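Local coordinates for uncharacterized protein (Gallus gallus, PDB 3WXB) that probably reduces carbonyl compounds with NADPH or NADH as hydride donor, as a short-chain dehydrogenase/reductase with a Rossmann fold, at residues Gly22-Arg27 with Ser168-Ala173; Arg36-Gly41 with Gly229-Asp234; Ala58-Pro63 with Leu81-Leu86. All coordinates share one frame; numbering follows the deposited sequence.

Interaction 1 (Gly22-Arg27 with Ser168-Ala173)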
loop_
_atom_site.group_PDB
_atom_site.type_symbol
_atom_site.label_atom_id
_atom_site.label_comp_id
_atom_site.label_asym_id
_atom_site.label_seq_id
_atom_site.Cartn_x
_atom_site.Cartn_y
_atom_site.Cartn_z
ATOM N N GLY A 22 21.769 20.800 8.972
ATOM C CA GLY A 22 21.721 20.530 10.373
ATOM C C GLY A 22 22.843 19.574 10.699
ATOM O O GLY A 22 23.664 19.212 9.831
ATOM N N GLU A 23 22.867 19.132 11.935
ATOM C CA GLU A 23 23.861 18.174 12.295
ATOM C C GLU A 23 23.327 16.741 12.141
ATOM O O GLU A 23 22.285 16.397 12.697
ATOM C CB GLU A 23 24.373 18.476 13.703
ATOM C CG GLU A 23 25.374 19.607 13.652
ATOM C CD GLU A 23 26.314 19.624 14.857
ATOM O OE1 GLU A 23 26.626 18.520 15.413
ATOM O OE2 GLU A 23 26.736 20.757 15.224
ATOM N N LEU A 24 23.985 15.947 11.303
ATOM C CA LEU A 24 23.625 14.536 11.203
ATOM C C LEU A 24 24.822 13.804 11.752
ATOM O O LEU A 24 25.842 13.731 11.082
ATOM C CB LEU A 24 23.448 14.127 9.732
ATOM C CG LEU A 24 22.247 13.348 9.238
ATOM C CD1 LEU A 24 22.624 12.679 7.919
ATOM C CD2 LEU A 24 21.622 12.368 10.188
ATOM N N ARG A 25 24.705 13.259 12.945
ATOM C CA ARG A 25 25.800 12.545 13.577
ATOM C C ARG A 25 25.413 11.083 13.697
ATOM O O ARG A 25 24.748 10.691 14.671
ATOM C CB ARG A 25 26.014 13.083 14.993
ATOM C CG ARG A 25 26.433 14.535 15.070
ATOM C CD ARG A 25 27.336 14.701 16.327
ATOM N NE ARG A 25 28.628 13.995 16.155
ATOM C CZ ARG A 25 29.841 14.501 16.421
ATOM N NH1 ARG A 25 29.982 15.739 16.924
ATOM N NH2 ARG A 25 30.924 13.752 16.216
ATOM N N VAL A 26 25.796 10.271 12.709
ATOM C CA VAL A 26 25.422 8.849 12.723
ATOM C C VAL A 26 26.696 7.990 12.789
ATOM O O VAL A 26 27.579 8.081 11.921
ATOM C CB VAL A 26 24.461 8.479 11.547
ATOM C CG1 VAL A 26 23.354 9.491 11.416
ATOM C CG2 VAL A 26 25.171 8.386 10.252
ATOM N N ARG A 27 26.784 7.186 13.838
ATOM C CA ARG A 27 27.916 6.319 14.062
ATOM C C ARG A 27 27.822 5.142 13.066
ATOM O O ARG A 27 28.826 4.734 12.454
ATOM C CB ARG A 27 27.864 5.810 15.513
ATOM C CG ARG A 27 29.115 4.920 16.057
ATOM C CD ARG A 27 28.883 4.483 17.543
ATOM N NE ARG A 27 29.362 5.514 18.504
ATOM C CZ ARG A 27 28.612 6.271 19.344
ATOM N NH1 ARG A 27 27.284 6.142 19.409
ATOM N NH2 ARG A 27 29.207 7.177 20.150
ATOM N N SER A 168 15.441 11.327 16.717
ATOM C CA SER A 168 16.108 12.021 15.576
ATOM C C SER A 168 16.795 11.021 14.614
ATOM O O SER A 168 16.943 9.872 14.925
ATOM C CB SER A 168 17.179 12.994 16.096
ATOM O OG SER A 168 18.324 12.267 16.471
ATOM N N CYS A 169 17.266 11.488 13.481
ATOM C CA CYS A 169 17.940 10.590 12.584
ATOM C C CYS A 169 19.391 10.354 13.001
ATOM O O CYS A 169 20.077 9.542 12.390
ATOM C CB CYS A 169 17.826 11.116 11.164
ATOM S SG CYS A 169 16.114 11.105 10.680
ATOM N N SER A 170 19.859 11.051 14.046
ATOM C CA SER A 170 21.221 10.828 14.556
ATOM C C SER A 170 21.147 9.767 15.661
ATOM O O SER A 170 22.133 9.094 15.945
ATOM C CB SER A 170 21.857 12.124 15.104
ATOM O OG SER A 170 22.216 13.028 14.059
ATOM N N LYS A 171 19.982 9.587 16.257
ATOM C CA LYS A 171 19.799 8.633 17.363
ATOM C C LYS A 171 19.446 7.186 16.876
ATOM O O LYS A 171 20.278 6.266 16.908
ATOM C CB LYS A 171 18.788 9.216 18.353
ATOM C CG LYS A 171 18.279 8.245 19.490
ATOM C CD LYS A 171 17.283 8.941 20.433
ATOM C CE LYS A 171 16.864 7.962 21.503
ATOM N NZ LYS A 171 16.042 8.596 22.582
ATOM N N ALA A 172 18.208 6.963 16.427
ATOM C CA ALA A 172 17.836 5.655 15.891
ATOM C C ALA A 172 16.682 5.946 14.966
ATOM O O ALA A 172 15.660 6.475 15.430
ATOM C CB ALA A 172 17.371 4.720 16.997
ATOM N N ALA A 173 16.833 5.636 13.682
ATOM C CA ALA A 173 15.805 6.025 12.662
ATOM C C ALA A 173 15.674 4.948 11.553
ATOM O O ALA A 173 16.677 4.352 11.181
ATOM C CB ALA A 173 16.170 7.353 11.986
HETATM O O HOH W 1 20.138 14.455 13.664
#
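Two loops that lead into parallel strands of the Rossmann sheet meet here, Gly22-Arg27 before strand 28-31 and Ser168-Ala173 before strand 173-177. Ser170 and Arg25 lie at the centre of the contact. The backbone N of Arg25 donates to OG of Ser170 at 2.7 Å, with a nearly straight angle of 163° at the hydrogen. In Ser170 the OG lies anti to the carbonyl carbon (chi1 -72°), and this turn of the side chain carries it to the Arg25 amide. A water bridges the same pair of loops. It lies 2.6 Å from OG of Ser170 and donates to O of Glu23. The Ser170 hydroxyl thus holds both a backbone amide and a water.

Apolar atoms flank this polar centre. CD2 of Leu24 comes to 4.1 Å from CB of Cys169. CG1 of Val26 approaches O of Cys169 at 3.4 Å, a carbonyl that the contact buries with no polar partner in the model. The side chain of Arg25 runs away from the other loop beyond its CB. Leu24 and Cys169 also pack on helix 247-260, through Leu255 and Leu258.

The loop of Ser170 is itself pinned by Ser168. OG of Ser168 accepts from N of Ser170 at 3.1 Å, and a weak bond comes from N of Lys171. Far from the cofactor, the contact ties together the entries of two strands that have strand 112-115 between them. The serine turn within it, where a side-chain oxygen accepts from the amide two residues on, is an ST turn.

Interaction 2 (Arg36-Gly41 with Gly229-Asp234). With NDP (NADPH dihydro-nicotinamide-adenine-dinucleotide phosphate), chain C.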
loop_
_atom_site.group_PDB
_atom_site.type_symbol
_atom_site.label_atom_id
_atom_site.label_comp_id
_atom_site.label_asym_id
_atom_site.label_seq_id
_atom_site.Cartn_x
_atom_site.Cartn_y
_atom_site.Cartn_z
ATOM N N ARG A 36 23.938 1.248 -7.224
ATOM C CA ARG A 36 23.755 2.220 -8.275
ATOM C C ARG A 36 22.604 3.137 -7.822
ATOM O O ARG A 36 22.060 2.923 -6.746
ATOM C CB ARG A 36 23.400 1.530 -9.613
ATOM C CG ARG A 36 22.145 0.633 -9.539
ATOM C CD ARG A 36 22.066 -0.344 -10.808
ATOM N NE ARG A 36 20.968 -1.279 -10.617
ATOM C CZ ARG A 36 19.762 -1.143 -11.159
ATOM N NH1 ARG A 36 19.533 -0.132 -11.963
ATOM N NH2 ARG A 36 18.800 -2.045 -10.915
ATOM N N GLY A 37 22.270 4.124 -8.639
ATOM C CA GLY A 37 21.126 5.021 -8.402
ATOM C C GLY A 37 21.212 5.797 -7.099
ATOM O O GLY A 37 22.288 6.169 -6.622
ATOM N N ILE A 38 20.063 5.996 -6.490
ATOM C CA ILE A 38 19.984 6.801 -5.255
ATOM C C ILE A 38 20.746 6.179 -4.128
ATOM O O ILE A 38 21.412 6.897 -3.349
ATOM C CB ILE A 38 18.458 7.033 -4.889
ATOM C CG1 ILE A 38 17.833 7.946 -5.942
ATOM C CG2 ILE A 38 18.301 7.614 -3.472
ATOM C CD1 ILE A 38 16.242 7.931 -5.889
ATOM N N GLY A 39 20.629 4.848 -4.002
ATOM C CA GLY A 39 21.346 4.062 -2.969
ATOM C C GLY A 39 22.873 4.306 -3.001
ATOM O O GLY A 39 23.486 4.600 -1.948
ATOM N N LEU A 40 23.481 4.231 -4.190
ATOM C CA LEU A 40 24.922 4.579 -4.327
ATOM C C LEU A 40 25.195 6.034 -3.886
ATOM O O LEU A 40 26.158 6.281 -3.128
ATOM C CB LEU A 40 25.456 4.298 -5.750
ATOM C CG LEU A 40 26.964 4.575 -5.983
ATOM C CD1 LEU A 40 27.866 3.746 -5.041
ATOM C CD2 LEU A 40 27.324 4.364 -7.448
ATOM N N GLY A 41 24.333 6.968 -4.312
ATOM C CA GLY A 41 24.383 8.346 -3.809
ATOM C C GLY A 41 24.396 8.447 -2.283
ATOM O O GLY A 41 25.231 9.148 -1.702
ATOM N N GLY A 229 12.333 12.872 -5.144
ATOM C CA GLY A 229 12.189 13.705 -6.311
ATOM C C GLY A 229 12.113 12.773 -7.541
ATOM O O GLY A 229 12.069 11.567 -7.397
ATOM N N TRP A 230 12.075 13.328 -8.739
ATOM C CA TRP A 230 12.175 12.517 -9.955
ATOM C C TRP A 230 13.638 12.506 -10.403
ATOM O O TRP A 230 14.140 13.474 -11.046
ATOM C CB TRP A 230 11.266 13.109 -11.000
ATOM C CG TRP A 230 11.172 12.326 -12.308
ATOM C CD1 TRP A 230 11.632 11.049 -12.544
ATOM C CD2 TRP A 230 10.553 12.758 -13.516
ATOM N NE1 TRP A 230 11.351 10.682 -13.833
ATOM C CE2 TRP A 230 10.678 11.702 -14.449
ATOM C CE3 TRP A 230 9.906 13.942 -13.912
ATOM C CZ2 TRP A 230 10.207 11.802 -15.760
ATOM C CZ3 TRP A 230 9.440 14.037 -15.191
ATOM C CH2 TRP A 230 9.583 12.964 -16.110
ATOM N N VAL A 231 14.297 11.403 -10.096
ATOM C CA VAL A 231 15.737 11.365 -10.041
ATOM C C VAL A 231 16.263 10.706 -11.314
ATOM O O VAL A 231 15.685 9.736 -11.774
ATOM C CB VAL A 231 16.294 10.673 -8.769
ATOM C CG1 VAL A 231 17.838 10.995 -8.613
ATOM C CG2 VAL A 231 15.515 11.108 -7.417
ATOM N N LYS A 232 17.350 11.273 -11.847
ATOM C CA LYS A 232 18.051 10.769 -13.034
ATOM C C LYS A 232 18.802 9.461 -12.717
ATOM O O LYS A 232 19.973 9.469 -12.352
ATOM C CB LYS A 232 18.925 11.911 -13.630
ATOM C CG LYS A 232 20.522 11.874 -13.399
ATOM C CD LYS A 232 21.092 11.453 -11.952
ATOM C CE LYS A 232 22.505 11.942 -11.762
ATOM N NZ LYS A 232 23.017 12.614 -13.066
ATOM N N THR A 233 18.082 8.333 -12.787
ATOM C CA THR A 233 18.635 7.018 -12.457
ATOM C C THR A 233 18.060 6.092 -13.519
ATOM O O THR A 233 17.244 6.543 -14.329
ATOM C CB THR A 233 18.146 6.489 -11.112
ATOM O OG1 THR A 233 16.740 6.165 -11.213
ATOM C CG2 THR A 233 18.449 7.494 -9.946
ATOM N N ASP A 234 18.352 4.805 -13.469
ATOM C CA ASP A 234 17.700 3.901 -14.385
ATOM C C ASP A 234 16.226 3.806 -14.091
ATOM O O ASP A 234 15.490 3.605 -15.005
ATOM C CB ASP A 234 18.295 2.508 -14.372
ATOM C CG ASP A 234 19.755 2.506 -14.609
ATOM O OD1 ASP A 234 20.472 2.056 -13.720
ATOM O OD2 ASP A 234 20.191 2.961 -15.662
HETATM P PA NDP C . 17.390 2.004 -9.497
HETATM O O1A NDP C . 16.513 1.147 -10.350
HETATM O O2A NDP C . 18.313 2.834 -10.161
HETATM O O5B NDP C . 18.155 1.195 -8.500
HETATM C C5B NDP C . 17.472 0.093 -7.838
HETATM C C4B NDP C . 18.365 -0.393 -6.750
HETATM O O4B NDP C . 17.614 -1.348 -5.816
HETATM C C3B NDP C . 19.558 -1.227 -7.272
HETATM O O3B NDP C . 20.606 -1.113 -6.221
HETATM C C2B NDP C . 18.984 -2.655 -7.236
HETATM O O2B NDP C . 19.988 -3.693 -7.216
HETATM C C1B NDP C . 18.231 -2.640 -5.876
HETATM N N9A NDP C . 17.162 -3.776 -5.853
HETATM C C8A NDP C . 16.055 -3.960 -6.615
HETATM N N7A NDP C . 15.469 -5.112 -6.235
HETATM C C5A NDP C . 16.258 -5.710 -5.358
HETATM C C6A NDP C . 16.147 -6.868 -4.685
HETATM N N6A NDP C . 15.091 -7.665 -4.929
HETATM N N1A NDP C . 17.072 -7.211 -3.773
HETATM C C2A NDP C . 18.115 -6.366 -3.491
HETATM N N3A NDP C . 18.230 -5.185 -4.212
HETATM C C4A NDP C . 17.282 -4.868 -5.088
HETATM O O3 NDP C . 16.299 2.838 -8.596
HETATM P PN NDP C . 16.576 4.294 -7.952
HETATM O O1N NDP C . 16.042 5.289 -8.873
HETATM O O2N NDP C . 17.950 4.390 -7.424
HETATM O O5D NDP C . 15.497 4.147 -6.738
HETATM C C5D NDP C . 15.836 3.876 -5.363
HETATM C C4D NDP C . 14.580 4.119 -4.512
HETATM O O4D NDP C . 14.095 5.429 -4.762
HETATM C C3D NDP C . 13.457 3.159 -5.000
HETATM O O3D NDP C . 12.808 2.715 -3.814
HETATM C C2D NDP C . 12.556 3.992 -5.817
HETATM O O2D NDP C . 11.217 3.502 -5.804
HETATM C C1D NDP C . 12.672 5.336 -5.138
HETATM N N1N NDP C . 12.277 6.440 -6.050
HETATM C C2N NDP C . 12.976 6.743 -7.228
HETATM C C3N NDP C . 12.559 7.798 -8.046
HETATM C C7N NDP C . 13.259 8.178 -9.206
HETATM O O7N NDP C . 12.819 9.096 -9.901
HETATM N N7N NDP C . 14.472 7.584 -9.436
HETATM C C4N NDP C . 11.398 8.528 -7.717
HETATM C C5N NDP C . 10.664 8.248 -6.557
HETATM C C6N NDP C . 11.069 7.191 -5.724
HETATM P P2B NDP C . 20.495 -4.382 -8.630
HETATM O O1X NDP C . 20.930 -5.654 -8.034
HETATM O O2X NDP C . 21.485 -3.404 -9.102
HETATM O O3X NDP C . 19.260 -4.497 -9.452
#
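Arg36 lays one face of its guanidinium over the adenosine end of NADPH, with O5B of the cofactor 3.8 Å above the plane. It belongs to the glycine-rich turn of the Rossmann fold, which leads into helix 37-47. Its chain runs extended from CG to NE and takes the group to the 2'-phosphate. NE gives a nearly linear bond to O2X of NADPH (2.7 Å, 177°), and NH2 gives another to O3X. These two N-H groups grip the phosphate that distinguishes NADPH from NADH. The third nitrogen, NH1, turns to Asp234 and makes a salt bridge with its OD1 at 3.0 Å. OD1 lies close to the guanidinium plane, but NH1 meets it on the anti side and somewhat out of the carboxylate plane, and the bond is bent to 132°. Asp234 is therefore likely to help steady the arginine that holds the phosphate.

The diphosphate lies beside the place where the two segments meet. N of Ile38, near the start of the helix, donates to O2N of NADPH at 2.8 Å, and the helix end probably adds to the pull on the negative charge. Gly37 has a positive phi, and a side chain on it would run into O2N. From the other segment, OG1 of Thr233 donates to O1N of NADPH at 2.6 Å, while its CG2 packs on CA of Gly37. Ile38 and Val231 touch beside the nicotinamide end, CD1 of Ile38 to CG2 of Val231 at 3.6 Å. Tyr198 and Lys202 also bond to the cofactor. The carboxamide of NADPH is fixed by the backbone of Val231: N donates to O7N at 2.7 Å, and N7N returns a weak bond to the Val231 O.

Interaction 3 (Ala58-Pro63 with Leu81-Leu86). With NDP (NADPH dihydro-nicotinamide-adenine-dinucleotide phosphate), chain C.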
loop_
_atom_site.group_PDB
_atom_site.type_symbol
_atom_site.label_atom_id
_atom_site.label_comp_id
_atom_site.label_asym_id
_atom_site.label_seq_id
_atom_site.Cartn_x
_atom_site.Cartn_y
_atom_site.Cartn_z
ATOM N N ALA A 58 26.757 -1.038 3.110
ATOM C CA ALA A 58 26.109 -0.835 1.824
ATOM C C ALA A 58 25.637 -2.221 1.345
ATOM O O ALA A 58 26.478 -3.138 1.160
ATOM C CB ALA A 58 27.093 -0.230 0.871
ATOM N N THR A 59 24.332 -2.426 1.163
ATOM C CA THR A 59 23.931 -3.747 0.722
ATOM C C THR A 59 23.854 -3.790 -0.809
ATOM O O THR A 59 23.477 -2.807 -1.483
ATOM C CB THR A 59 22.660 -4.308 1.407
ATOM O OG1 THR A 59 21.489 -3.885 0.699
ATOM C CG2 THR A 59 22.565 -3.815 2.878
ATOM N N CYS A 60 24.218 -4.954 -1.356
ATOM C CA CYS A 60 23.991 -5.206 -2.755
ATOM C C CYS A 60 23.902 -6.704 -3.046
ATOM O O CYS A 60 24.015 -7.563 -2.169
ATOM C CB CYS A 60 25.026 -4.535 -3.654
ATOM S SG CYS A 60 26.696 -5.348 -3.684
ATOM N N ARG A 61 23.652 -6.980 -4.306
ATOM C CA ARG A 61 23.534 -8.307 -4.842
ATOM C C ARG A 61 24.737 -8.493 -5.709
ATOM O O ARG A 61 25.226 -7.553 -6.304
ATOM C CB ARG A 61 22.324 -8.383 -5.739
ATOM C CG ARG A 61 21.036 -8.457 -5.090
ATOM C CD ARG A 61 20.086 -7.789 -5.978
ATOM N NE ARG A 61 18.884 -8.524 -6.212
ATOM C CZ ARG A 61 18.032 -8.289 -7.187
ATOM N NH1 ARG A 61 18.238 -7.343 -8.065
ATOM N NH2 ARG A 61 16.983 -9.020 -7.275
ATOM N N ASP A 62 25.171 -9.728 -5.809
ATOM C CA ASP A 62 26.278 -10.122 -6.688
ATOM C C ASP A 62 27.465 -9.230 -6.344
ATOM O O ASP A 62 27.926 -8.532 -7.208
ATOM C CB ASP A 62 25.872 -9.878 -8.171
ATOM C CG ASP A 62 26.802 -10.589 -9.202
ATOM O OD1 ASP A 62 26.804 -10.231 -10.413
ATOM O OD2 ASP A 62 27.535 -11.487 -8.795
ATOM N N PRO A 63 27.939 -9.213 -5.072
ATOM C CA PRO A 63 28.926 -8.162 -4.692
ATOM C C PRO A 63 30.256 -8.156 -5.495
ATOM O O PRO A 63 30.913 -7.127 -5.624
ATOM C CB PRO A 63 29.183 -8.403 -3.198
ATOM C CG PRO A 63 28.574 -9.767 -2.876
ATOM C CD PRO A 63 27.583 -10.105 -3.948
ATOM N N LEU A 81 33.467 1.764 4.953
ATOM C CA LEU A 81 32.501 1.113 4.045
ATOM C C LEU A 81 32.533 -0.409 4.076
ATOM O O LEU A 81 33.548 -1.014 3.679
ATOM C CB LEU A 81 32.733 1.581 2.598
ATOM C CG LEU A 81 31.778 1.038 1.496
ATOM C CD1 LEU A 81 30.283 1.218 1.915
ATOM C CD2 LEU A 81 32.028 1.767 0.198
ATOM N N VAL A 82 31.432 -1.028 4.530
ATOM C CA VAL A 82 31.256 -2.466 4.593
ATOM C C VAL A 82 30.197 -2.900 3.556
ATOM O O VAL A 82 29.029 -2.506 3.681
ATOM C CB VAL A 82 30.788 -2.917 5.973
ATOM C CG1 VAL A 82 30.613 -4.432 6.041
ATOM C CG2 VAL A 82 31.761 -2.440 7.094
ATOM N N ILE A 83 30.594 -3.735 2.576
ATOM C CA ILE A 83 29.671 -4.256 1.554
ATOM C C ILE A 83 29.007 -5.543 2.032
ATOM O O ILE A 83 29.696 -6.508 2.406
ATOM C CB ILE A 83 30.352 -4.407 0.179
ATOM C CG1 ILE A 83 30.726 -3.035 -0.352
ATOM C CG2 ILE A 83 29.389 -5.083 -0.836
ATOM C CD1 ILE A 83 31.641 -3.025 -1.631
ATOM N N VAL A 84 27.663 -5.533 2.071
ATOM C CA VAL A 84 26.840 -6.638 2.569
ATOM C C VAL A 84 25.959 -7.279 1.437
ATOM O O VAL A 84 25.108 -6.578 0.804
ATOM C CB VAL A 84 25.943 -6.188 3.789
ATOM C CG1 VAL A 84 25.225 -7.398 4.431
ATOM C CG2 VAL A 84 26.783 -5.445 4.878
ATOM N N PRO A 85 26.192 -8.600 1.125
ATOM C CA PRO A 85 25.275 -9.245 0.151
ATOM C C PRO A 85 23.873 -9.371 0.697
ATOM O O PRO A 85 23.675 -9.787 1.848
ATOM C CB PRO A 85 25.889 -10.680 -0.109
ATOM C CG PRO A 85 26.855 -10.920 1.073
ATOM C CD PRO A 85 27.234 -9.525 1.649
ATOM N N LEU A 86 22.896 -9.014 -0.131
ATOM C CA LEU A 86 21.499 -9.062 0.331
ATOM C C LEU A 86 20.529 -9.130 -0.852
ATOM O O LEU A 86 20.586 -8.303 -1.750
ATOM C CB LEU A 86 21.163 -7.807 1.200
ATOM C CG LEU A 86 19.705 -7.612 1.706
ATOM C CD1 LEU A 86 19.207 -8.754 2.544
ATOM C CD2 LEU A 86 19.518 -6.239 2.506
HETATM P PA NDP C . 17.390 2.004 -9.497
HETATM O O1A NDP C . 16.513 1.147 -10.350
HETATM O O2A NDP C . 18.313 2.834 -10.161
HETATM O O5B NDP C . 18.155 1.195 -8.500
HETATM C C5B NDP C . 17.472 0.093 -7.838
HETATM C C4B NDP C . 18.365 -0.393 -6.750
HETATM O O4B NDP C . 17.614 -1.348 -5.816
HETATM C C3B NDP C . 19.558 -1.227 -7.272
HETATM O O3B NDP C . 20.606 -1.113 -6.221
HETATM C C2B NDP C . 18.984 -2.655 -7.236
HETATM O O2B NDP C . 19.988 -3.693 -7.216
HETATM C C1B NDP C . 18.231 -2.640 -5.876
HETATM N N9A NDP C . 17.162 -3.776 -5.853
HETATM C C8A NDP C . 16.055 -3.960 -6.615
HETATM N N7A NDP C . 15.469 -5.112 -6.235
HETATM C C5A NDP C . 16.258 -5.710 -5.358
HETATM C C6A NDP C . 16.147 -6.868 -4.685
HETATM N N6A NDP C . 15.091 -7.665 -4.929
HETATM N N1A NDP C . 17.072 -7.211 -3.773
HETATM C C2A NDP C . 18.115 -6.366 -3.491
HETATM N N3A NDP C . 18.230 -5.185 -4.212
HETATM C C4A NDP C . 17.282 -4.868 -5.088
HETATM O O3 NDP C . 16.299 2.838 -8.596
HETATM P PN NDP C . 16.576 4.294 -7.952
HETATM O O1N NDP C . 16.042 5.289 -8.873
HETATM O O2N NDP C . 17.950 4.390 -7.424
HETATM O O5D NDP C . 15.497 4.147 -6.738
HETATM C C5D NDP C . 15.836 3.876 -5.363
HETATM C C4D NDP C . 14.580 4.119 -4.512
HETATM O O4D NDP C . 14.095 5.429 -4.762
HETATM C C3D NDP C . 13.457 3.159 -5.000
HETATM O O3D NDP C . 12.808 2.715 -3.814
HETATM C C2D NDP C . 12.556 3.992 -5.817
HETATM O O2D NDP C . 11.217 3.502 -5.804
HETATM C C1D NDP C . 12.672 5.336 -5.138
HETATM N N1N NDP C . 12.277 6.440 -6.050
HETATM C C2N NDP C . 12.976 6.743 -7.228
HETATM C C3N NDP C . 12.559 7.798 -8.046
HETATM C C7N NDP C . 13.259 8.178 -9.206
HETATM O O7N NDP C . 12.819 9.096 -9.901
HETATM N N7N NDP C . 14.472 7.584 -9.436
HETATM C C4N NDP C . 11.398 8.528 -7.717
HETATM C C5N NDP C . 10.664 8.248 -6.557
HETATM C C6N NDP C . 11.069 7.191 -5.724
HETATM P P2B NDP C . 20.495 -4.382 -8.630
HETATM O O1X NDP C . 20.930 -5.654 -8.034
HETATM O O2X NDP C . 21.485 -3.404 -9.102
HETATM O O3X NDP C . 19.260 -4.497 -9.452
HETATM O O HOH W 2 20.863 -5.406 -1.485
#
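The side chain of Arg61 bends at chi2 (149°) and chi3 (132°), and these turns bring its guanidinium flat over the adenine of NADPH. C6A of NADPH lies 3.3 Å above the guanidinium plane, offset toward its rim. NH1 of Arg61 donates to O1X of the 2'-phosphate at 3.2 Å and 174°, and NH2 forms a salt bridge with Glu87. With an alanine in its place the adenine would probably lose its flat cover, the 2'-phosphate one of its charged partners and Glu87 its salt bridge. CG of Arg61 also rests 3.4 Å from O of Leu86.

Behind Arg61 the two segments pair as parallel strands. Ala58 N donates to Val82 O, Val84 N to Ala58 O and Cys60 N to Val84 O, each at 2.8 Å. Leu86 N to Cys60 O closes the ladder. Thr59 and Leu86 meet next to it, with CD2 of Leu86 3.6 Å from OG1 of Thr59. A water lies between that hydroxyl and Leu86 O, donating to the carbonyl. On the face carrying Ala58 and Cys60, CB of Ala58 meets CD1 of Leu81 at 3.7 Å, and SG of Cys60 meets CG2 of Ile83. Pro63 sets CG against CB of Pro85, their side chains about at right angles.

These strands belong to a beta-alpha-beta unit. Helix 69-77 packs on Ala58, Leu81 and Ile83, and helix 37-47 also touches Ala58 and Leu81. Helix 91-105 takes Val84 and Leu86, while strand 28-31 continues the sheet beyond Thr59.

How the interactions relate
The three contacts are set around one parallel Rossmann sheet. Interactions 2 and 3 both touch NADPH, and their centres lie about 17 Å apart. Interaction 3 pairs strands 55-60 and 81-85, whose C-terminal ends reach the adenine end. Interaction 2 runs along the cofactor from the 2'-phosphate to the nicotinamide. Interaction 1 stands apart, with its centre about 22 Å from each of the others, among loops that enter strands 28-31 and 173-177. Along the chain the segments of interactions 1 and 2 alternate. Both segments of interaction 3 fall between 36-41 and 168-173. Helix 37-47 leads from interaction 2 toward strand 55-60 of interaction 3, so successive elements serve one cofactor site.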